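Local structure of lipoprotein (3O0Y) at residues A[36-41]-A[84-89]; A[183-188]-A[262-267]; A[471-476]-A[585-590]. The protein is of unknown function but is a putative, mostly helical lipoprotein of the DUF885 family, which is grouped with the peptidase MA clan. One frame throughout, in Å; residues are numbered along the deposited sequence.

Interaction 1: residues A[36-41]-A[84-89]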
loop_
_atom_site.group_PDB
_atom_site.type_symbol
_atom_site.label_atom_id
_atom_site.label_comp_id
_atom_site.label_asym_id
_atom_site.label_seq_id
_atom_site.Cartn_x
_atom_site.Cartn_y
_atom_site.Cartn_z
ATOM N N LEU A 36 11.154 -12.163 -17.532
ATOM C CA LEU A 36 10.445 -11.366 -18.530
ATOM C C LEU A 36 9.040 -11.827 -18.784
ATOM O O LEU A 36 8.079 -11.017 -18.878
ATOM C CB LEU A 36 11.240 -11.341 -19.828
ATOM C CG LEU A 36 10.715 -10.303 -20.860
ATOM C CD1 LEU A 36 10.873 -8.797 -20.354
ATOM C CD2 LEU A 36 11.486 -10.497 -22.198
ATOM N N GLN A 37 8.876 -13.148 -18.903
ATOM C CA GLN A 37 7.573 -13.700 -19.126
ATOM C C GLN A 37 6.597 -13.381 -17.964
ATOM O O GLN A 37 5.424 -13.085 -18.172
ATOM C CB GLN A 37 7.681 -15.193 -19.308
ATOM C CG GLN A 37 6.327 -15.830 -19.609
ATOM C CD GLN A 37 6.381 -17.388 -19.572
ATOM O OE1 GLN A 37 7.470 -18.000 -19.537
ATOM N NE2 GLN A 37 5.193 -18.020 -19.501
ATOM N N ALA A 38 7.081 -13.506 -16.737
ATOM C CA ALA A 38 6.325 -13.073 -15.555
ATOM C C ALA A 38 5.903 -11.605 -15.604
ATOM O O ALA A 38 4.732 -11.294 -15.397
ATOM C CB ALA A 38 7.090 -13.373 -14.217
ATOM N N LYS A 39 6.867 -10.728 -15.860
ATOM C CA LYS A 39 6.523 -9.325 -16.005
ATOM C C LYS A 39 5.417 -9.092 -17.052
ATOM O O LYS A 39 4.427 -8.419 -16.767
ATOM C CB LYS A 39 7.781 -8.594 -16.404
ATOM C CG LYS A 39 7.486 -7.157 -16.801
ATOM C CD LYS A 39 8.768 -6.527 -17.251
ATOM C CE LYS A 39 8.890 -6.166 -18.600
ATOM N NZ LYS A 39 9.968 -5.069 -18.857
ATOM N N GLN A 40 5.597 -9.640 -18.256
ATOM C CA GLN A 40 4.728 -9.318 -19.393
ATOM C C GLN A 40 3.342 -9.938 -19.207
ATOM O O GLN A 40 2.319 -9.297 -19.490
ATOM C CB GLN A 40 5.403 -9.706 -20.717
ATOM C CG GLN A 40 6.677 -8.886 -20.942
ATOM C CD GLN A 40 7.262 -8.983 -22.314
ATOM O OE1 GLN A 40 7.176 -10.015 -22.974
ATOM N NE2 GLN A 40 7.936 -7.916 -22.728
ATOM N N SER A 41 3.299 -11.116 -18.654
ATOM C CA SER A 41 2.035 -11.798 -18.467
ATOM C C SER A 41 1.199 -11.143 -17.356
ATOM O O SER A 41 -0.027 -11.020 -17.501
ATOM C CB SER A 41 2.221 -13.254 -18.130
ATOM O OG SER A 41 2.608 -13.930 -19.297
ATOM N N LEU A 84 2.262 -19.522 -11.295
ATOM C CA LEU A 84 2.714 -20.658 -10.457
ATOM C C LEU A 84 3.671 -21.580 -11.275
ATOM O O LEU A 84 4.705 -22.017 -10.803
ATOM C CB LEU A 84 1.479 -21.436 -9.944
ATOM C CG LEU A 84 1.845 -22.475 -8.888
ATOM C CD1 LEU A 84 2.563 -21.805 -7.675
ATOM C CD2 LEU A 84 0.596 -23.238 -8.407
ATOM N N SER A 85 3.345 -21.815 -12.532
ATOM C CA SER A 85 4.206 -22.599 -13.434
ATOM C C SER A 85 5.565 -21.936 -13.586
ATOM O O SER A 85 6.579 -22.576 -13.455
ATOM C CB SER A 85 3.573 -22.717 -14.805
ATOM O OG SER A 85 2.491 -23.629 -14.602
ATOM N N ILE A 86 5.541 -20.627 -13.761
ATOM C CA ILE A 86 6.790 -19.877 -13.864
ATOM C C ILE A 86 7.620 -19.998 -12.575
ATOM O O ILE A 86 8.817 -20.251 -12.635
ATOM C CB ILE A 86 6.572 -18.413 -14.237
ATOM C CG1 ILE A 86 6.103 -18.258 -15.680
ATOM C CG2 ILE A 86 7.832 -17.597 -14.052
ATOM C CD1 ILE A 86 5.562 -16.870 -15.967
ATOM N N SER A 87 6.975 -19.830 -11.418
ATOM C CA SER A 87 7.617 -19.927 -10.137
ATOM C C SER A 87 8.284 -21.277 -9.978
ATOM O O SER A 87 9.417 -21.355 -9.571
ATOM C CB SER A 87 6.556 -19.738 -9.019
ATOM O OG SER A 87 7.131 -19.801 -7.757
ATOM N N ASN A 88 7.560 -22.366 -10.306
ATOM C CA ASN A 88 8.089 -23.683 -10.126
ATOM C C ASN A 88 9.274 -23.953 -11.108
ATOM O O ASN A 88 10.232 -24.606 -10.748
ATOM C CB ASN A 88 6.938 -24.709 -10.289
ATOM C CG ASN A 88 6.127 -24.806 -9.056
ATOM O OD1 ASN A 88 6.641 -24.542 -7.959
ATOM N ND2 ASN A 88 4.821 -25.170 -9.201
ATOM N N THR A 89 9.221 -23.432 -12.305
ATOM C CA THR A 89 10.288 -23.658 -13.303
ATOM C C THR A 89 11.530 -22.898 -12.820
ATOM O O THR A 89 12.647 -23.471 -12.785
ATOM C CB THR A 89 9.865 -23.172 -14.668
ATOM O OG1 THR A 89 8.715 -23.940 -15.073
ATOM C CG2 THR A 89 11.020 -23.327 -15.668
#
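Gln37 overlaps the end of Ile86 with the outer half of its side chain. The CD1 methyl of Ile86 sits 3.7 Å from CD of Gln37. It is equally near the amide nitrogen, with NE2 of Gln37 at 3.7 Å. One carbon further back, Ile86 CG1 is 4.0 Å from Gln37 CD. The two side chains cross obliquely, so one methyl meets both the carbon stem and the amide. Gln37 reaches across because CG stands opposite the backbone N (chi1 -178°) and the chain stays extended beyond it. In Ile86 it is CG1 that lies opposite the carbonyl carbon (chi1 -70°), and CD1 extends it toward the other helix. Ala38 supplies the apolar neighbour, with its CB 4.2 Å from Ile86 CD1. This is helix-to-helix packing in a mostly alpha-helical protein. Helix 27-44 and helix 73-92 run roughly antiparallel here, with the CA atoms of Ala38 and Ile86 7.0 Å apart. The small alanine lets the backbone come close, and its own N is 3.8 Å from Ile86 CD1. Thr113 of helix 100-117 and Leu460 of helix 459-462 also touch Ala38. The amide of Gln37 does more than cover the methyl. Its NE2 donates to Glu82 OE2, an atom that is also hydrogen-bonded to Ser41 OG. With an alanine here the Ile86 methyl would probably lose its amide cover, and Glu82 one of its hydrogen bonds. Ser41 N bonds back to Gln37 O at 2.9 Å, a regular turn of the helix.

Interaction 2: residues A[183-188]-A[262-267]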
loop_
_atom_site.group_PDB
_atom_site.type_symbol
_atom_site.label_atom_id
_atom_site.label_comp_id
_atom_site.label_asym_id
_atom_site.label_seq_id
_atom_site.Cartn_x
_atom_site.Cartn_y
_atom_site.Cartn_z
ATOM N N GLU A 183 -19.292 -12.294 -11.764
ATOM C CA GLU A 183 -19.095 -13.735 -11.959
ATOM C C GLU A 183 -18.147 -14.329 -10.932
ATOM O O GLU A 183 -18.401 -15.441 -10.450
ATOM C CB GLU A 183 -18.564 -14.018 -13.362
ATOM C CG GLU A 183 -18.742 -15.405 -13.854
ATOM C CD GLU A 183 -18.044 -15.611 -15.199
ATOM O OE1 GLU A 183 -17.792 -14.580 -15.927
ATOM O OE2 GLU A 183 -17.706 -16.811 -15.465
ATOM N N LYS A 184 -17.040 -13.628 -10.632
ATOM C CA LYS A 184 -16.070 -14.118 -9.623
ATOM C C LYS A 184 -16.634 -14.048 -8.197
ATOM O O LYS A 184 -16.513 -14.990 -7.429
ATOM C CB LYS A 184 -14.747 -13.307 -9.690
ATOM C CG LYS A 184 -13.604 -13.943 -8.941
ATOM C CD LYS A 184 -13.310 -15.395 -9.330
ATOM C CE LYS A 184 -12.007 -15.895 -8.703
ATOM N NZ LYS A 184 -11.933 -15.814 -7.231
ATOM N N GLN A 185 -17.320 -12.967 -7.844
ATOM C CA GLN A 185 -17.922 -12.835 -6.497
ATOM C C GLN A 185 -18.962 -13.978 -6.271
ATOM O O GLN A 185 -19.027 -14.590 -5.194
ATOM C CB GLN A 185 -18.646 -11.533 -6.448
ATOM C CG GLN A 185 -19.191 -11.133 -5.042
ATOM C CD GLN A 185 -20.018 -9.859 -5.088
ATOM O OE1 GLN A 185 -21.006 -9.777 -5.840
ATOM N NE2 GLN A 185 -19.679 -8.897 -4.234
ATOM N N THR A 186 -19.666 -14.281 -7.359
ATOM C CA THR A 186 -20.679 -15.362 -7.319
ATOM C C THR A 186 -20.037 -16.721 -7.177
ATOM O O THR A 186 -20.507 -17.523 -6.348
ATOM C CB THR A 186 -21.602 -15.324 -8.564
ATOM O OG1 THR A 186 -22.388 -14.140 -8.490
ATOM C CG2 THR A 186 -22.564 -16.508 -8.602
ATOM N N ALA A 187 -18.966 -16.966 -7.943
ATOM C CA ALA A 187 -18.182 -18.222 -7.839
ATOM C C ALA A 187 -17.671 -18.398 -6.414
ATOM O O ALA A 187 -17.670 -19.482 -5.884
ATOM C CB ALA A 187 -16.985 -18.256 -8.868
ATOM N N ASP A 188 -17.080 -17.346 -5.843
ATOM C CA ASP A 188 -16.611 -17.447 -4.482
ATOM C C ASP A 188 -17.736 -17.720 -3.480
ATOM O O ASP A 188 -17.612 -18.594 -2.643
ATOM C CB ASP A 188 -15.853 -16.162 -4.097
ATOM C CG ASP A 188 -14.572 -15.937 -4.887
ATOM O OD1 ASP A 188 -14.181 -16.730 -5.757
ATOM O OD2 ASP A 188 -13.915 -14.887 -4.582
ATOM N N GLU A 262 -23.576 -3.200 -7.430
ATOM C CA GLU A 262 -24.283 -2.807 -6.237
ATOM C C GLU A 262 -25.430 -3.774 -5.950
ATOM O O GLU A 262 -25.528 -4.337 -4.845
ATOM C CB GLU A 262 -24.775 -1.380 -6.401
ATOM C CG GLU A 262 -25.404 -0.770 -5.153
ATOM C CD GLU A 262 -26.220 0.470 -5.488
ATOM O OE1 GLU A 262 -25.883 1.177 -6.486
ATOM O OE2 GLU A 262 -27.183 0.750 -4.747
ATOM N N LYS A 263 -26.222 -4.058 -6.967
ATOM C CA LYS A 263 -27.373 -4.945 -6.821
ATOM C C LYS A 263 -26.902 -6.358 -6.485
ATOM O O LYS A 263 -27.454 -6.985 -5.586
ATOM C CB LYS A 263 -28.204 -4.942 -8.113
ATOM C CG LYS A 263 -29.436 -5.861 -8.101
ATOM C CD LYS A 263 -30.324 -5.653 -9.341
ATOM C CE LYS A 263 -31.569 -6.575 -9.254
ATOM N NZ LYS A 263 -32.139 -6.851 -10.602
ATOM N N ALA A 264 -25.882 -6.857 -7.186
ATOM C CA ALA A 264 -25.356 -8.193 -6.887
ATOM C C ALA A 264 -24.889 -8.327 -5.437
ATOM O O ALA A 264 -25.127 -9.361 -4.773
ATOM C CB ALA A 264 -24.225 -8.564 -7.892
ATOM N N SER A 265 -24.156 -7.307 -4.980
ATOM C CA SER A 265 -23.647 -7.266 -3.631
ATOM C C SER A 265 -24.784 -7.227 -2.621
ATOM O O SER A 265 -24.765 -7.988 -1.632
ATOM C CB SER A 265 -22.728 -6.058 -3.465
ATOM O OG SER A 265 -21.587 -6.201 -4.304
ATOM N N GLU A 266 -25.798 -6.395 -2.897
ATOM C CA GLU A 266 -27.025 -6.421 -2.076
ATOM C C GLU A 266 -27.658 -7.822 -1.949
ATOM O O GLU A 266 -28.024 -8.228 -0.825
ATOM C CB GLU A 266 -28.037 -5.387 -2.591
ATOM C CG GLU A 266 -27.671 -3.990 -2.145
ATOM C CD GLU A 266 -28.497 -2.867 -2.791
ATOM O OE1 GLU A 266 -28.554 -1.779 -2.188
ATOM O OE2 GLU A 266 -29.054 -3.051 -3.898
ATOM N N GLN A 267 -27.757 -8.567 -3.056
ATOM C CA GLN A 267 -28.219 -9.976 -3.032
ATOM C C GLN A 267 -27.432 -10.866 -2.084
ATOM O O GLN A 267 -27.964 -11.808 -1.568
ATOM C CB GLN A 267 -28.120 -10.704 -4.398
ATOM C CG GLN A 267 -28.863 -10.147 -5.590
ATOM C CD GLN A 267 -30.149 -9.504 -5.240
ATOM O OE1 GLN A 267 -31.164 -10.190 -4.945
ATOM N NE2 GLN A 267 -30.160 -8.181 -5.306
#
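The flat carboxamide of Gln185 reaches across to Ser265 and Ala264, and both its ends face Ser265 OG. This is sparse helix-helix packing in an alpha-helical region, between helix 174-190 and helix 236-268. NE2 of Gln185 alone donates to OG of Ser265, 3.3 Å away. The bond is weak because it is long, though at 173° the N-H is almost straight. OE1 of Gln185 is 3.9 Å from Ser265 OG and also touches Ala264 CB at 4.0 Å. The CA atoms of Gln185 and Ser265 are 8.5 Å apart, and a long side chain spans the gap. Gln185 does so with CG opposite the backbone N (chi1 -172°) and an extended stem. Ser265 OG is also hydrogen-bonded to Val261 O in its own helix, and Val138 of a loop touches both residues. Behind Gln185, Lys184 NZ forms a salt bridge to Asp188 OD1 at 2.8 Å, on the syn side of the carboxylate. Gly125 N bonds to the other oxygen, OD2. One turn of helix 236-268 carries a second amide: Gln267 NE2 donates to Lys263 O at 3.0 Å, from above the carbonyl plane, while Gln267 N bonds to the same oxygen.

Interaction 3: residues A[471-476]-A[585-590]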
loop_
_atom_site.group_PDB
_atom_site.type_symbol
_atom_site.label_atom_id
_atom_site.label_comp_id
_atom_site.label_asym_id
_atom_site.label_seq_id
_atom_site.Cartn_x
_atom_site.Cartn_y
_atom_site.Cartn_z
ATOM N N GLU A 471 6.770 -1.702 4.458
ATOM C CA GLU A 471 6.219 -1.049 5.590
ATOM C C GLU A 471 7.176 -1.063 6.764
ATOM O O GLU A 471 7.224 -0.038 7.483
ATOM C CB GLU A 471 4.899 -1.726 5.970
ATOM C CG GLU A 471 3.921 -1.731 4.848
ATOM C CD GLU A 471 3.576 -0.323 4.256
ATOM O OE1 GLU A 471 3.950 0.772 4.802
ATOM O OE2 GLU A 471 2.975 -0.344 3.156
ATOM N N GLY A 472 7.938 -2.151 6.964
ATOM C CA GLY A 472 8.888 -2.198 8.007
ATOM C C GLY A 472 9.993 -1.168 7.813
ATOM O O GLY A 472 10.413 -0.503 8.790
ATOM N N TRP A 473 10.413 -0.964 6.562
ATOM C CA TRP A 473 11.429 0.058 6.271
ATOM C C TRP A 473 10.913 1.446 6.695
ATOM O O TRP A 473 11.644 2.221 7.309
ATOM C CB TRP A 473 11.791 0.078 4.761
ATOM C CG TRP A 473 12.630 1.353 4.489
ATOM C CD1 TRP A 473 12.172 2.529 4.060
ATOM C CD2 TRP A 473 13.965 1.585 4.975
ATOM N NE1 TRP A 473 13.154 3.483 4.175
ATOM C CE2 TRP A 473 14.265 2.913 4.716
ATOM C CE3 TRP A 473 14.939 0.771 5.497
ATOM C CZ2 TRP A 473 15.497 3.465 5.058
ATOM C CZ3 TRP A 473 16.156 1.313 5.851
ATOM C CH2 TRP A 473 16.436 2.617 5.563
ATOM N N ALA A 474 9.686 1.772 6.311
ATOM C CA ALA A 474 9.192 3.136 6.549
ATOM C C ALA A 474 9.055 3.380 8.051
ATOM O O ALA A 474 9.413 4.433 8.539
ATOM C CB ALA A 474 7.868 3.401 5.819
ATOM N N LEU A 475 8.588 2.374 8.808
ATOM C CA LEU A 475 8.534 2.518 10.270
ATOM C C LEU A 475 9.924 2.621 10.906
ATOM O O LEU A 475 10.159 3.473 11.810
ATOM C CB LEU A 475 7.686 1.347 10.856
ATOM C CG LEU A 475 7.255 1.408 12.301
ATOM C CD1 LEU A 475 6.458 2.725 12.577
ATOM C CD2 LEU A 475 6.493 0.103 12.671
ATOM N N TYR A 476 10.903 1.826 10.401
ATOM C CA TYR A 476 12.304 1.969 10.810
ATOM C C TYR A 476 12.820 3.373 10.538
ATOM O O TYR A 476 13.495 3.922 11.414
ATOM C CB TYR A 476 13.171 0.892 10.145
ATOM C CG TYR A 476 14.639 1.132 10.252
ATOM C CD1 TYR A 476 15.350 0.725 11.362
ATOM C CD2 TYR A 476 15.333 1.702 9.228
ATOM C CE1 TYR A 476 16.743 1.019 11.479
ATOM C CE2 TYR A 476 16.706 1.985 9.330
ATOM C CZ TYR A 476 17.416 1.579 10.425
ATOM O OH TYR A 476 18.785 1.964 10.525
ATOM N N ASP A 585 22.938 1.127 2.917
ATOM C CA ASP A 585 23.166 0.775 1.531
ATOM C C ASP A 585 22.833 -0.713 1.323
ATOM O O ASP A 585 22.177 -1.069 0.328
ATOM C CB ASP A 585 24.573 1.017 1.114
ATOM C CG ASP A 585 24.925 2.504 0.934
ATOM O OD1 ASP A 585 24.048 3.401 0.816
ATOM O OD2 ASP A 585 26.148 2.729 0.794
ATOM N N VAL A 586 23.208 -1.573 2.280
ATOM C CA VAL A 586 22.847 -3.003 2.136
ATOM C C VAL A 586 21.350 -3.194 2.194
ATOM O O VAL A 586 20.780 -4.027 1.425
ATOM C CB VAL A 586 23.519 -3.864 3.293
ATOM C CG1 VAL A 586 23.039 -5.371 3.204
ATOM C CG2 VAL A 586 25.003 -3.738 3.250
ATOM N N VAL A 587 20.656 -2.450 3.047
ATOM C CA VAL A 587 19.222 -2.639 3.167
ATOM C C VAL A 587 18.444 -2.118 1.924
ATOM O O VAL A 587 17.501 -2.716 1.449
ATOM C CB VAL A 587 18.682 -1.997 4.455
ATOM C CG1 VAL A 587 17.115 -2.051 4.539
ATOM C CG2 VAL A 587 19.294 -2.705 5.652
ATOM N N LEU A 588 18.861 -0.971 1.434
ATOM C CA LEU A 588 18.078 -0.273 0.408
ATOM C C LEU A 588 18.497 -0.591 -1.028
ATOM O O LEU A 588 17.660 -0.533 -1.941
ATOM C CB LEU A 588 18.213 1.244 0.635
ATOM C CG LEU A 588 17.539 1.818 1.896
ATOM C CD1 LEU A 588 17.873 3.284 2.074
ATOM C CD2 LEU A 588 16.034 1.634 1.740
ATOM N N LEU A 589 19.796 -0.716 -1.270
ATOM C CA LEU A 589 20.256 -0.727 -2.674
ATOM C C LEU A 589 20.071 -2.052 -3.364
ATOM O O LEU A 589 20.330 -2.185 -4.574
ATOM C CB LEU A 589 21.693 -0.199 -2.813
ATOM C CG LEU A 589 22.008 1.241 -2.319
ATOM C CD1 LEU A 589 23.524 1.616 -2.515
ATOM C CD2 LEU A 589 21.007 2.287 -2.943
ATOM N N ASN A 590 19.684 -3.077 -2.606
ATOM C CA ASN A 590 19.330 -4.350 -3.167
ATOM C C ASN A 590 17.831 -4.544 -3.354
ATOM O O ASN A 590 17.391 -5.615 -3.759
ATOM C CB ASN A 590 19.969 -5.488 -2.333
ATOM C CG ASN A 590 21.495 -5.337 -2.229
ATOM O OD1 ASN A 590 22.164 -5.435 -3.254
ATOM N ND2 ASN A 590 22.029 -5.081 -1.064
#
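Trp473 and Leu588 meet at about a right angle, the leucine standing with its branched end on the indole. Leu588 CD2 lies over the centre of the six-membered ring, 3.7 Å from the centroid and 9° off the ring normal. This is a CH-pi contact to one face of the Trp473 ring. The second methyl reaches the outer part of the benzo ring, with Leu588 CD1 3.8 Å from Trp473 CH2. CG of Leu588 is 3.9 Å from the same CH2, so the whole fork of the leucine bears on the ring. Leu588 does not aim its CB at the indole. Its CG lies opposite the carbonyl carbon (chi1 -69°), and this turn carries the methyls to the ring. Val587 comes in on a slant, and its CG1 is 3.7 Å from Trp473 CE3. It reaches CZ3 of Trp473 at the same distance.

This is helix-to-helix packing: helix 467-483 and helix 580-588 run roughly antiparallel where these side chains meet. The indole lies between the helices, whose CA atoms at Trp473 and Val587 are 8.8 Å apart. It stretches across because its CG stands opposite the backbone N (chi1 168°).

The polar end of the buried indole is satisfied elsewhere: NE1 of Trp473 donates to Pro442 O. Gln447 of helix 444-452 and Phe378 of a loop touch both Trp473 and Leu588. A second tie joins the helices nearby, where Tyr476 OH is hydrogen-bonded to His584 NE2. Beyond the contact, Asn590 ND2 donates to Val586 O at 3.0 Å, a side-chain bond back to the preceding turn.

How the interactions relate
From the N terminus, interaction 1 comes first. It brings helix 27-44 against helix 73-92 and closes a loop of 42 residues. Interaction 2 closes the next, of 73 residues, between helix 174-190 and helix 236-268. Interaction 3 closes the longest, of 108 residues, between helix 467-483 and helix 580-588. The three are in series; none nests in or crosses another, and none touch. Interactions 2 and 3 lie on opposite sides of the chain's centre, with their own centres about 40 Å apart. Helix 73-92 of interaction 1 also touches helix 174-190 of interaction 2. Helix 27-44 also meets helix 459-462, which precedes the first helix of interaction 3.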